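Local atomic coordinates of DNA topoisomerase I-like protein (Leishmania donovani, PDB entry 2B9S), a protein that forms the small subunit of a heterodimeric DNA topoisomerase I, which probably relaxes supercoiled DNA by transiently breaking and rejoining one strand. Residues N21-P25 / R26-S30. Numbering follows the deposited sequence.
Sequences NYIDP and RIICS. With VO4 (vanadate ion), chain F; nucleotides of chain A.
R26 turns back along the first turn of its helix and meets the carboxylate of D24 side-on. R26 NE donates to D24 OD1 (2.9 Å) and R26 NH2 to D24 OD2 (2.8 Å), each oxygen offering its syn lone pair. The two planes lie 29° apart, so the salt bridge is nearly flat, and the bend of the arginine chain at chi3 (-70°) brings the guanidinium edge round to the acid. NH2 also forms a salt bridge with E247 of the large-subunit chain, so that one nitrogen serves two acids.

The same D24 is the N-cap of helix 25-34: with CG anti to the backbone N (chi1 -165°), OD1 also accepts R26 N on its anti side at 3.2 Å. OD1 thus takes two donors while OD2 is held by R26 NH2, and together these should restrain the carboxylate. I27 N reaches D24 O from above the carbonyl plane, and C29 N bonds to P25 O (2.9 Å), an i to i+4 helical bond.

CD1 of I27 lies 3.8 Å from D24 CB, while I23 and I28 cross at about a right angle, CG2 of the former 4.1 Å from CD1 of the latter. L394 of the large-subunit chain packs on I23.

At the other end of this linker Y22 projects into the active site. Its OH binds the vanadium at 2.1 Å, in the plane of the ring. O3' of DT10 of chain A is bound to the same vanadium at 1.8 Å and a DNA phosphate group supplies a further ligand, a transition-state mimic of strand cleavage and religation. R386 of the large-subunit chain donates a hydrogen bond to the tyrosine oxygen.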
ATOM      1  N   ASN E  21      -0.240   9.368  -5.775  1.00 27.85           N
ATOM      2  CA  ASN E  21       1.113   8.826  -5.519  1.00 26.44           C
ATOM      3  C   ASN E  21       2.126   9.083  -6.612  1.00 24.77           C
ATOM      4  O   ASN E  21       3.323   9.119  -6.323  1.00 25.12           O
ATOM      5  CB  ASN E  21       1.096   7.281  -5.289  1.00 25.50           C
ATOM      6  CG  ASN E  21       0.109   6.832  -4.208  1.00 25.04           C
ATOM      7  OD1 ASN E  21       0.390   6.923  -3.027  1.00 24.70           O
ATOM      8  ND2 ASN E  21      -1.033   6.319  -4.624  1.00 25.19           N
ATOM      9  N   TYR E  22       1.656   9.217  -7.854  1.00 22.90           N
ATOM     10  CA  TYR E  22       2.509   9.034  -9.034  1.00 24.92           C
ATOM     11  C   TYR E  22       2.764  10.262  -9.917  1.00 27.59           C
ATOM     12  O   TYR E  22       3.840  10.384 -10.505  1.00 29.81           O
ATOM     13  CB  TYR E  22       1.971   7.880  -9.895  1.00 23.62           C
ATOM     14  CG  TYR E  22       2.348   6.515  -9.343  1.00 23.49           C
ATOM     15  CD1 TYR E  22       1.413   5.719  -8.691  1.00 21.47           C
ATOM     16  CD2 TYR E  22       3.666   6.047  -9.449  1.00 23.16           C
ATOM     17  CE1 TYR E  22       1.767   4.495  -8.178  1.00 22.88           C
ATOM     18  CE2 TYR E  22       4.037   4.819  -8.934  1.00 24.00           C
ATOM     19  CZ  TYR E  22       3.087   4.042  -8.305  1.00 23.90           C
ATOM     20  OH  TYR E  22       3.473   2.824  -7.801  1.00 22.47           O
ATOM     21  N   ILE E  23       1.771  11.145 -10.038  1.00 28.33           N
ATOM     22  CA  ILE E  23       1.890  12.357 -10.855  1.00 28.11           C
ATOM     23  C   ILE E  23       2.396  13.533  -9.988  1.00 28.73           C
ATOM     24  O   ILE E  23       1.881  13.767  -8.897  1.00 26.65           O
ATOM     25  CB  ILE E  23       0.538  12.742 -11.460  1.00 29.35           C
ATOM     26  CG1 ILE E  23      -0.051  11.585 -12.271  1.00 28.56           C
ATOM     27  CG2 ILE E  23       0.676  14.002 -12.309  1.00 30.13           C
ATOM     28  CD1 ILE E  23      -1.555  11.707 -12.471  1.00 27.82           C
ATOM     29  N   ASP E  24       3.420  14.247 -10.461  1.00 29.01           N
ATOM     30  CA  ASP E  24       3.868  15.454  -9.787  1.00 30.97           C
ATOM     31  C   ASP E  24       2.638  16.378  -9.668  1.00 32.25           C
ATOM     32  O   ASP E  24       1.991  16.685 -10.679  1.00 34.45           O
ATOM     33  CB  ASP E  24       5.025  16.068 -10.592  1.00 31.60           C
ATOM     34  CG  ASP E  24       5.814  17.115  -9.813  1.00 30.34           C
ATOM     35  OD1 ASP E  24       5.202  17.894  -9.067  1.00 28.68           O
ATOM     36  OD2 ASP E  24       7.057  17.172  -9.973  1.00 31.55           O
ATOM     37  N   PRO E  25       2.245  16.748  -8.432  1.00 32.92           N
ATOM     38  CA  PRO E  25       1.014  17.547  -8.298  1.00 32.84           C
ATOM     39  C   PRO E  25       1.145  18.971  -8.890  1.00 34.45           C
ATOM     40  O   PRO E  25       0.136  19.616  -9.178  1.00 34.50           O
ATOM     41  CB  PRO E  25       0.782  17.587  -6.783  1.00 32.67           C
ATOM     42  CG  PRO E  25       2.094  17.313  -6.187  1.00 32.87           C
ATOM     43  CD  PRO E  25       2.861  16.453  -7.125  1.00 32.12           C
ATOM     44  N   ARG E  26       2.389  19.427  -9.068  1.00 35.52           N
ATOM     45  CA  ARG E  26       2.710  20.695  -9.714  1.00 35.11           C
ATOM     46  C   ARG E  26       2.345  20.689 -11.202  1.00 36.45           C
ATOM     47  O   ARG E  26       2.123  21.750 -11.792  1.00 37.66           O
ATOM     48  CB  ARG E  26       4.200  21.018  -9.544  1.00 33.90           C
ATOM     49  CG  ARG E  26       4.640  21.206  -8.114  1.00 34.09           C
ATOM     50  CD  ARG E  26       6.146  21.332  -7.966  1.00 33.57           C
ATOM     51  NE  ARG E  26       6.843  20.076  -8.236  1.00 35.01           N
ATOM     52  CZ  ARG E  26       8.126  19.837  -7.953  1.00 34.84           C
ATOM     53  NH1 ARG E  26       8.859  20.760  -7.361  1.00 35.88           N
ATOM     54  NH2 ARG E  26       8.674  18.665  -8.243  1.00 32.12           N
ATOM     55  N   ILE E  27       2.305  19.507 -11.817  1.00 37.10           N
ATOM     56  CA  ILE E  27       1.839  19.383 -13.207  1.00 37.91           C
ATOM     57  C   ILE E  27       0.335  19.690 -13.275  1.00 39.48           C
ATOM     58  O   ILE E  27      -0.107  20.491 -14.094  1.00 40.78           O
ATOM     59  CB  ILE E  27       2.143  17.983 -13.820  1.00 38.18           C
ATOM     60  CG1 ILE E  27       3.646  17.668 -13.775  1.00 37.42           C
ATOM     61  CG2 ILE E  27       1.581  17.869 -15.250  1.00 37.16           C
ATOM     62  CD1 ILE E  27       3.991  16.262 -14.234  1.00 37.38           C
ATOM     63  N   ILE E  28      -0.435  19.063 -12.385  1.00 40.73           N
ATOM     64  CA  ILE E  28      -1.868  19.294 -12.267  1.00 40.77           C
ATOM     65  C   ILE E  28      -2.205  20.752 -11.895  1.00 42.59           C
ATOM     66  O   ILE E  28      -3.029  21.393 -12.555  1.00 42.50           O
ATOM     67  CB  ILE E  28      -2.495  18.287 -11.271  1.00 39.92           C
ATOM     68  CG1 ILE E  28      -2.505  16.893 -11.901  1.00 39.86           C
ATOM     69  CG2 ILE E  28      -3.906  18.690 -10.875  1.00 37.21           C
ATOM     70  CD1 ILE E  28      -2.752  15.776 -10.925  1.00 40.75           C
ATOM     71  N   CYS E  29      -1.558  21.264 -10.850  1.00 43.46           N
ATOM     72  CA  CYS E  29      -1.751  22.649 -10.403  1.00 44.78           C
ATOM     73  C   CYS E  29      -1.428  23.737 -11.448  1.00 45.72           C
ATOM     74  O   CYS E  29      -2.211  24.676 -11.584  1.00 46.18           O
ATOM     75  CB  CYS E  29      -1.014  22.895  -9.087  1.00 44.65           C
ATOM     76  SG  CYS E  29      -1.749  21.968  -7.712  1.00 44.19           S
ATOM     77  N   SER E  30      -0.308  23.607 -12.172  1.00 46.01           N
ATOM     78  CA  SER E  30       0.022  24.500 -13.314  1.00 47.62           C
ATOM     79  C   SER E  30      -1.058  24.584 -14.379  1.00 48.87           C
ATOM     80  O   SER E  30      -1.457  25.681 -14.798  1.00 49.44           O
ATOM     81  CB  SER E  30       1.297  24.059 -14.027  1.00 47.52           C
ATOM     82  OG  SER E  30       2.335  24.993 -13.851  1.00 46.86           O
TER
HETATM   83  V   VO4 F 301       2.051   1.421  -7.116  1.00 20.93           V
HETATM   84  O1  VO4 F 301       1.067   1.467  -8.549  1.00 22.83           O
HETATM   85  O2  VO4 F 301       3.528   0.460  -7.022  1.00 19.44           O
ATOM     86  P    DT A  10       5.425   6.266  -3.649  1.00 24.45           P
ATOM     87  OP1  DT A  10       6.128   6.304  -4.928  1.00 21.37           O
ATOM     88  OP2  DT A  10       4.611   7.397  -3.128  1.00 25.80           O
ATOM     89  O5'  DT A  10       4.416   5.026  -3.691  1.00 24.12           O
ATOM     90  C5'  DT A  10       4.688   3.842  -4.468  1.00 21.60           C
ATOM     91  C4'  DT A  10       3.521   2.887  -4.376  1.00 22.46           C
ATOM     92  O4'  DT A  10       3.225   2.539  -3.004  1.00 25.17           O
ATOM     93  C3'  DT A  10       2.188   3.426  -4.899  1.00 23.88           C
ATOM     94  O3'  DT A  10       1.643   2.441  -5.723  1.00 24.53           O
ATOM     95  C2'  DT A  10       1.281   3.616  -3.690  1.00 23.12           C
ATOM     96  C1'  DT A  10       1.802   2.473  -2.843  1.00 21.84           C
ATOM     97  N1   DT A  10       1.522   2.541  -1.393  1.00 22.04           N
ATOM     98  C2   DT A  10       1.004   1.414  -0.773  1.00 20.27           C
ATOM     99  O2   DT A  10       0.733   0.388  -1.362  1.00 21.13           O
ATOM    100  N3   DT A  10       0.801   1.542   0.577  1.00 19.38           N
ATOM    101  C4   DT A  10       1.059   2.665   1.360  1.00 19.37           C
ATOM    102  O4   DT A  10       0.841   2.648   2.575  1.00 20.95           O
ATOM    103  C5   DT A  10       1.581   3.813   0.657  1.00 19.37           C
ATOM    104  C7   DT A  10       1.779   5.137   1.362  1.00 20.13           C
ATOM    105  C6   DT A  10       1.805   3.699  -0.672  1.00 20.34           C
TER